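Local coordinates for Exo-arabinanase (Penicillium chrysogenum, PDB 3A72), which probably cleaves alpha-1,5-linked arabinan from its chain ends, releasing arabinobiose, as an exo-acting glycoside hydrolase, at residues A[166-180]-A[192-206]. Residues are numbered along the deposited sequence; the frame is centred on the assembly and turned at random.
With AHR (alpha-L-arabinofuranose), chain B.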
loop_
_atom_site.group_PDB
_atom_site.type_symbol
_atom_site.label_atom_id
_atom_site.label_comp_id
_atom_site.label_asym_id
_atom_site.label_seq_id
_atom_site.Cartn_x
_atom_site.Cartn_y
_atom_site.Cartn_z
ATOM N N SER A 166 8.374 -3.404 5.373
ATOM C CA SER A 166 9.307 -2.687 6.203
ATOM C C SER A 166 9.725 -3.552 7.396
ATOM O O SER A 166 8.865 -4.255 7.949
ATOM C CB SER A 166 8.714 -1.385 6.703
ATOM O OG SER A 166 8.180 -0.611 5.645
ATOM N N ASP A 167 10.992 -3.486 7.787
ATOM C CA ASP A 167 11.545 -4.436 8.735
ATOM C C ASP A 167 12.400 -3.728 9.753
ATOM O O ASP A 167 13.367 -3.043 9.365
ATOM C CB ASP A 167 12.364 -5.468 7.974
ATOM C CG ASP A 167 12.792 -6.671 8.745
ATOM O OD1 ASP A 167 12.428 -6.774 9.950
ATOM O OD2 ASP A 167 13.458 -7.553 8.161
ATOM N N GLN A 168 12.126 -3.881 11.035
ATOM C CA GLN A 168 12.958 -3.393 12.090
ATOM C C GLN A 168 13.766 -4.505 12.787
ATOM O O GLN A 168 14.464 -4.228 13.779
ATOM C CB GLN A 168 12.150 -2.625 13.143
ATOM C CG GLN A 168 11.600 -1.291 12.608
ATOM C CD GLN A 168 11.013 -0.426 13.676
ATOM O OE1 GLN A 168 11.611 -0.262 14.821
ATOM N NE2 GLN A 168 9.987 0.232 13.422
ATOM N N ARG A 169 13.723 -5.737 12.290
ATOM C CA ARG A 169 14.342 -6.823 13.022
ATOM C C ARG A 169 15.878 -6.768 13.029
ATOM O O ARG A 169 16.494 -7.308 13.947
ATOM C CB ARG A 169 13.861 -8.181 12.506
ATOM C CG ARG A 169 12.434 -8.469 12.810
ATOM C CD ARG A 169 11.822 -9.659 12.102
ATOM N NE ARG A 169 11.933 -9.455 10.660
ATOM C CZ ARG A 169 11.520 -10.307 9.750
ATOM N NH1 ARG A 169 10.851 -11.400 10.043
ATOM N NH2 ARG A 169 11.859 -10.014 8.529
ATOM N N ASP A 170 16.501 -6.125 12.045
ATOM C CA ASP A 170 17.973 -5.991 12.095
ATOM C C ASP A 170 18.377 -4.744 12.889
ATOM O O ASP A 170 19.064 -3.849 12.401
ATOM C CB ASP A 170 18.522 -5.982 10.710
ATOM C CG ASP A 170 20.028 -6.267 10.556
ATOM O OD1 ASP A 170 20.616 -6.576 11.613
ATOM O OD2 ASP A 170 20.454 -6.163 9.346
ATOM N N ASN A 171 17.939 -4.736 14.150
ATOM C CA ASN A 171 17.958 -3.528 14.992
ATOM C C ASN A 171 19.360 -3.218 15.488
ATOM O O ASN A 171 19.674 -2.166 15.951
ATOM C CB ASN A 171 16.974 -3.692 16.155
ATOM C CG ASN A 171 17.211 -4.888 17.036
ATOM O OD1 ASN A 171 17.729 -5.946 16.732
ATOM N ND2 ASN A 171 16.749 -4.825 18.272
ATOM N N ALA A 172 20.275 -4.175 15.420
ATOM C CA ALA A 172 21.634 -3.796 15.849
ATOM C C ALA A 172 22.287 -2.861 14.855
ATOM O O ALA A 172 23.248 -2.184 15.227
ATOM C CB ALA A 172 22.491 -5.023 16.003
ATOM N N THR A 173 21.794 -2.794 13.603
ATOM C CA THR A 173 22.479 -2.094 12.618
ATOM C C THR A 173 21.671 -0.943 11.990
ATOM O O THR A 173 22.261 0.054 11.568
ATOM C CB THR A 173 22.827 -3.133 11.541
ATOM O OG1 THR A 173 23.534 -4.221 12.188
ATOM C CG2 THR A 173 23.700 -2.438 10.506
ATOM N N TYR A 174 20.375 -1.066 11.926
ATOM C CA TYR A 174 19.503 -0.117 11.233
ATOM C C TYR A 174 18.319 0.227 12.108
ATOM O O TYR A 174 17.775 -0.625 12.782
ATOM C CB TYR A 174 18.970 -0.744 9.938
ATOM C CG TYR A 174 20.057 -1.269 9.029
ATOM C CD1 TYR A 174 20.852 -0.440 8.307
ATOM C CD2 TYR A 174 20.253 -2.655 8.928
ATOM C CE1 TYR A 174 21.865 -0.880 7.461
ATOM C CE2 TYR A 174 21.265 -3.129 8.085
ATOM C CZ TYR A 174 22.049 -2.233 7.361
ATOM O OH TYR A 174 23.047 -2.771 6.567
ATOM N N GLY A 175 17.837 1.477 12.065
ATOM C CA GLY A 175 16.575 1.801 12.663
ATOM C C GLY A 175 15.443 1.035 12.002
ATOM O O GLY A 175 14.551 0.483 12.665
ATOM N N GLN A 176 15.416 1.055 10.663
ATOM C CA GLN A 176 14.465 0.306 9.852
ATOM C C GLN A 176 15.104 0.062 8.494
ATOM O O GLN A 176 15.874 0.897 8.019
ATOM C CB GLN A 176 13.116 1.002 9.750
ATOM C CG GLN A 176 12.021 0.173 9.088
ATOM C CD GLN A 176 10.681 0.863 9.140
ATOM O OE1 GLN A 176 10.407 1.737 8.226
ATOM N NE2 GLN A 176 9.881 0.561 10.060
ATOM N N THR A 177 14.720 -1.027 7.848
ATOM C CA THR A 177 15.038 -1.319 6.454
ATOM C C THR A 177 13.781 -1.648 5.713
ATOM O O THR A 177 12.692 -1.781 6.301
ATOM C CB THR A 177 16.037 -2.491 6.327
ATOM O OG1 THR A 177 15.344 -3.668 6.708
ATOM C CG2 THR A 177 17.274 -2.236 7.177
ATOM N N MET A 178 13.880 -1.863 4.390
ATOM C CA MET A 178 12.806 -2.526 3.665
ATOM C C MET A 178 13.392 -3.767 2.982
ATOM O O MET A 178 14.565 -3.770 2.531
ATOM C CB MET A 178 12.141 -1.635 2.643
ATOM C CG MET A 178 11.431 -0.453 3.321
ATOM S SD MET A 178 10.778 0.765 2.162
ATOM C CE MET A 178 12.298 1.243 1.374
ATOM N N VAL A 179 12.609 -4.793 2.934
ATOM C CA VAL A 179 12.983 -6.155 2.546
ATOM C C VAL A 179 11.906 -6.775 1.703
ATOM O O VAL A 179 10.782 -6.244 1.558
ATOM C CB VAL A 179 13.239 -7.019 3.808
ATOM C CG1 VAL A 179 14.249 -6.368 4.739
ATOM C CG2 VAL A 179 11.959 -7.311 4.526
ATOM N N HIS A 180 12.175 -7.993 1.224
ATOM C CA HIS A 180 11.111 -8.804 0.671
ATOM C C HIS A 180 11.388 -10.286 0.937
ATOM O O HIS A 180 12.517 -10.692 1.226
ATOM C CB HIS A 180 10.848 -8.586 -0.864
ATOM C CG HIS A 180 11.978 -9.057 -1.702
ATOM N ND1 HIS A 180 12.263 -10.276 -2.223
ATOM C CD2 HIS A 180 12.951 -8.232 -2.135
ATOM C CE1 HIS A 180 13.422 -10.173 -2.946
ATOM N NE2 HIS A 180 13.842 -8.908 -2.884
ATOM N N VAL A 192 14.612 -13.724 3.940
ATOM C CA VAL A 192 14.532 -12.277 3.873
ATOM C C VAL A 192 15.654 -11.720 3.013
ATOM O O VAL A 192 16.835 -11.991 3.257
ATOM C CB VAL A 192 14.580 -11.668 5.317
ATOM C CG1 VAL A 192 14.550 -10.162 5.254
ATOM C CG2 VAL A 192 13.407 -12.252 6.109
ATOM N N VAL A 193 15.327 -10.891 2.055
ATOM C CA VAL A 193 16.258 -10.176 1.173
ATOM C C VAL A 193 16.195 -8.705 1.503
ATOM O O VAL A 193 15.128 -8.101 1.433
ATOM C CB VAL A 193 15.922 -10.436 -0.303
ATOM C CG1 VAL A 193 16.861 -9.654 -1.205
ATOM C CG2 VAL A 193 16.015 -11.905 -0.598
ATOM N N GLU A 194 17.334 -8.110 1.868
ATOM C CA GLU A 194 17.375 -6.671 2.126
ATOM C C GLU A 194 17.329 -5.884 0.832
ATOM O O GLU A 194 18.131 -6.110 -0.073
ATOM C CB GLU A 194 18.645 -6.317 2.901
ATOM C CG GLU A 194 18.755 -7.039 4.215
ATOM C CD GLU A 194 17.855 -6.477 5.253
ATOM O OE1 GLU A 194 17.332 -5.353 5.237
ATOM O OE2 GLU A 194 17.737 -7.188 6.293
ATOM N N ASP A 195 16.400 -4.986 0.715
ATOM C CA ASP A 195 16.238 -4.155 -0.476
ATOM C C ASP A 195 16.794 -2.740 -0.280
ATOM O O ASP A 195 17.509 -2.243 -1.147
ATOM C CB ASP A 195 14.754 -4.120 -0.850
ATOM C CG ASP A 195 14.271 -5.391 -1.448
ATOM O OD1 ASP A 195 15.078 -6.142 -2.057
ATOM O OD2 ASP A 195 13.025 -5.652 -1.344
ATOM N N VAL A 196 16.397 -2.100 0.822
ATOM C CA VAL A 196 16.798 -0.733 1.068
ATOM C C VAL A 196 17.364 -0.654 2.497
ATOM O O VAL A 196 16.622 -0.855 3.476
ATOM C CB VAL A 196 15.670 0.278 0.858
ATOM C CG1 VAL A 196 16.163 1.680 1.215
ATOM C CG2 VAL A 196 15.147 0.224 -0.564
ATOM N N THR A 197 18.660 -0.394 2.587
ATOM C CA THR A 197 19.370 -0.160 3.828
ATOM C C THR A 197 20.244 1.066 3.667
ATOM O O THR A 197 20.731 1.341 2.558
ATOM C CB THR A 197 20.238 -1.350 4.260
ATOM O OG1 THR A 197 21.350 -1.445 3.420
ATOM C CG2 THR A 197 19.488 -2.684 4.197
ATOM N N TYR A 198 20.469 1.757 4.773
ATOM C CA TYR A 198 21.354 2.961 4.794
ATOM C C TYR A 198 22.318 2.853 5.960
ATOM O O TYR A 198 22.013 2.271 7.008
ATOM C CB TYR A 198 20.494 4.259 4.884
ATOM C CG TYR A 198 19.779 4.540 3.598
ATOM C CD1 TYR A 198 20.484 5.025 2.498
ATOM C CD2 TYR A 198 18.427 4.315 3.402
ATOM C CE1 TYR A 198 19.874 5.266 1.290
ATOM C CE2 TYR A 198 17.816 4.556 2.213
ATOM C CZ TYR A 198 18.531 5.053 1.162
ATOM O OH TYR A 198 17.881 5.272 -0.030
ATOM N N PRO A 199 23.497 3.471 5.790
ATOM C CA PRO A 199 24.544 3.335 6.806
ATOM C C PRO A 199 24.457 4.243 7.984
ATOM O O PRO A 199 25.336 4.181 8.828
ATOM C CB PRO A 199 25.805 3.641 5.976
ATOM C CG PRO A 199 25.322 4.608 4.927
ATOM C CD PRO A 199 23.977 4.100 4.549
ATOM N N THR A 200 23.439 5.107 8.084
ATOM C CA THR A 200 23.195 5.891 9.268
ATOM C C THR A 200 22.106 5.249 10.078
ATOM O O THR A 200 21.006 5.029 9.553
ATOM C CB THR A 200 22.788 7.303 8.889
ATOM O OG1 THR A 200 23.743 7.853 7.995
ATOM C CG2 THR A 200 22.672 8.203 10.108
ATOM N N TYR A 201 22.367 4.916 11.356
ATOM C CA TYR A 201 21.412 4.159 12.151
ATOM C C TYR A 201 20.021 4.778 12.214
ATOM O O TYR A 201 19.005 4.086 12.149
ATOM C CB TYR A 201 22.005 3.956 13.568
ATOM C CG TYR A 201 21.001 3.197 14.467
ATOM C CD1 TYR A 201 20.896 1.821 14.345
ATOM C CD2 TYR A 201 20.182 3.902 15.361
ATOM C CE1 TYR A 201 19.975 1.152 15.145
ATOM C CE2 TYR A 201 19.266 3.211 16.139
ATOM C CZ TYR A 201 19.173 1.849 16.035
ATOM O OH TYR A 201 18.254 1.165 16.815
ATOM N N THR A 202 19.962 6.093 12.373
ATOM C CA THR A 202 18.710 6.782 12.518
ATOM C C THR A 202 17.909 6.892 11.218
ATOM O O THR A 202 16.746 7.343 11.287
ATOM C CB THR A 202 18.886 8.181 13.140
ATOM O OG1 THR A 202 19.820 8.894 12.339
ATOM C CG2 THR A 202 19.392 8.099 14.588
ATOM N N ASP A 203 18.460 6.484 10.094
ATOM C CA ASP A 203 17.651 6.424 8.860
ATOM C C ASP A 203 16.572 5.338 9.010
ATOM O O ASP A 203 16.826 4.224 9.487
ATOM C CB ASP A 203 18.514 6.153 7.662
ATOM C CG ASP A 203 19.366 7.312 7.197
ATOM O OD1 ASP A 203 19.354 8.371 7.849
ATOM O OD2 ASP A 203 20.038 7.131 6.130
ATOM N N ARG A 204 15.386 5.682 8.531
ATOM C CA ARG A 204 14.223 4.789 8.559
ATOM C C ARG A 204 13.514 4.899 7.202
ATOM O O ARG A 204 12.440 5.501 7.061
ATOM C CB ARG A 204 13.247 5.127 9.730
ATOM C CG ARG A 204 13.897 4.888 11.081
ATOM C CD ARG A 204 12.981 5.386 12.249
ATOM N NE ARG A 204 11.714 4.707 12.217
ATOM C CZ ARG A 204 11.463 3.506 12.674
ATOM N NH1 ARG A 204 12.340 2.846 13.399
ATOM N NH2 ARG A 204 10.293 2.983 12.414
ATOM N N PRO A 205 14.080 4.279 6.154
ATOM C CA PRO A 205 13.311 4.088 4.927
ATOM C C PRO A 205 12.120 3.193 5.254
ATOM O O PRO A 205 12.246 2.244 6.069
ATOM C CB PRO A 205 14.326 3.431 4.001
ATOM C CG PRO A 205 15.190 2.613 4.928
ATOM C CD PRO A 205 15.375 3.527 6.121
ATOM N N GLY A 206 10.977 3.432 4.628
ATOM C CA GLY A 206 9.776 2.655 4.905
ATOM C C GLY A 206 8.753 2.785 3.813
ATOM O O GLY A 206 8.768 3.665 2.955
HETATM O O5 AHR B . 3.682 3.212 12.160
HETATM C C5 AHR B . 4.600 2.333 11.433
HETATM C C4 AHR B . 5.633 3.190 10.757
HETATM O O4 AHR B . 4.987 3.922 9.707
HETATM C C3 AHR B . 6.728 2.373 10.082
HETATM O O3 AHR B . 7.796 2.131 11.015
HETATM C C2 AHR B . 7.156 3.303 8.920
HETATM O O2 AHR B . 7.585 2.593 7.760
HETATM C C1 AHR B . 5.931 4.178 8.661
HETATM O O1 AHR B . 6.274 5.586 8.802
HETATM O O HOH W 1 16.058 -6.475 7.970
HETATM O O HOH W 2 23.059 1.912 9.582
HETATM O O HOH W 3 19.180 2.745 9.274
HETATM O O HOH W 4 18.376 1.673 6.800
HETATM O O HOH W 5 11.329 -3.992 -0.110
#
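Tyr174 presents one ring face to Thr197, whose CB makes an off-centre CH-pi contact, while the methyl of Thr173 lies near the rim of the opposite face and Tyr198 O at the edge, 3.2 Å from CE1. The Tyr201 ring has Gly175 over one face and the carbonyls of Asn171 and Thr173 at its edge. Gly175 N donates instead to Tyr201 O (2.9 Å), where a side chain on Gly175 would collide. Over the His180 ring sits Val193 CB, 3.8 Å from the centroid; CG placed between the backbone N and carbonyl carbon (chi1 67°) brings the imidazole there, and NE2 bonds to Glu246 O. The Arg204 guanidinium carries Gln176 CB over one face and the arabinofuranose at its edge; Asn144 holds NH1.

Strands 177-183 and 193-196 form an antiparallel hairpin with a classic beta bulge: Asp195 N (2.9 Å) and Val196 N (3.0 Å) both donate to Met178 O. The flexible Met178 chain bends at its end (chi3 -60°), laying CE 3.5 Å from Val196 CB and SD against Gly206, whose lack of a side chain leaves room for the sugar. On the face carrying Val179 and Glu194, Thr177 OG1 donates to the syn lone pair of Glu194 OE1 at 3.0 Å; a water bonds to Glu194 OE2 and, weakly, to Asp167 OD2.

In this sialidase-like beta-propeller, backbone bonds knit the outer strand to its own blade, while Met178 against Pro205 and Gly206, and Gln176 against Arg204, join it to the next blade's first strand, 204-212. Glu151 and Glu223 hydrogen-bond the sugar; Arg204 NH2, 3.0 Å from its O3, probably adds polar attraction.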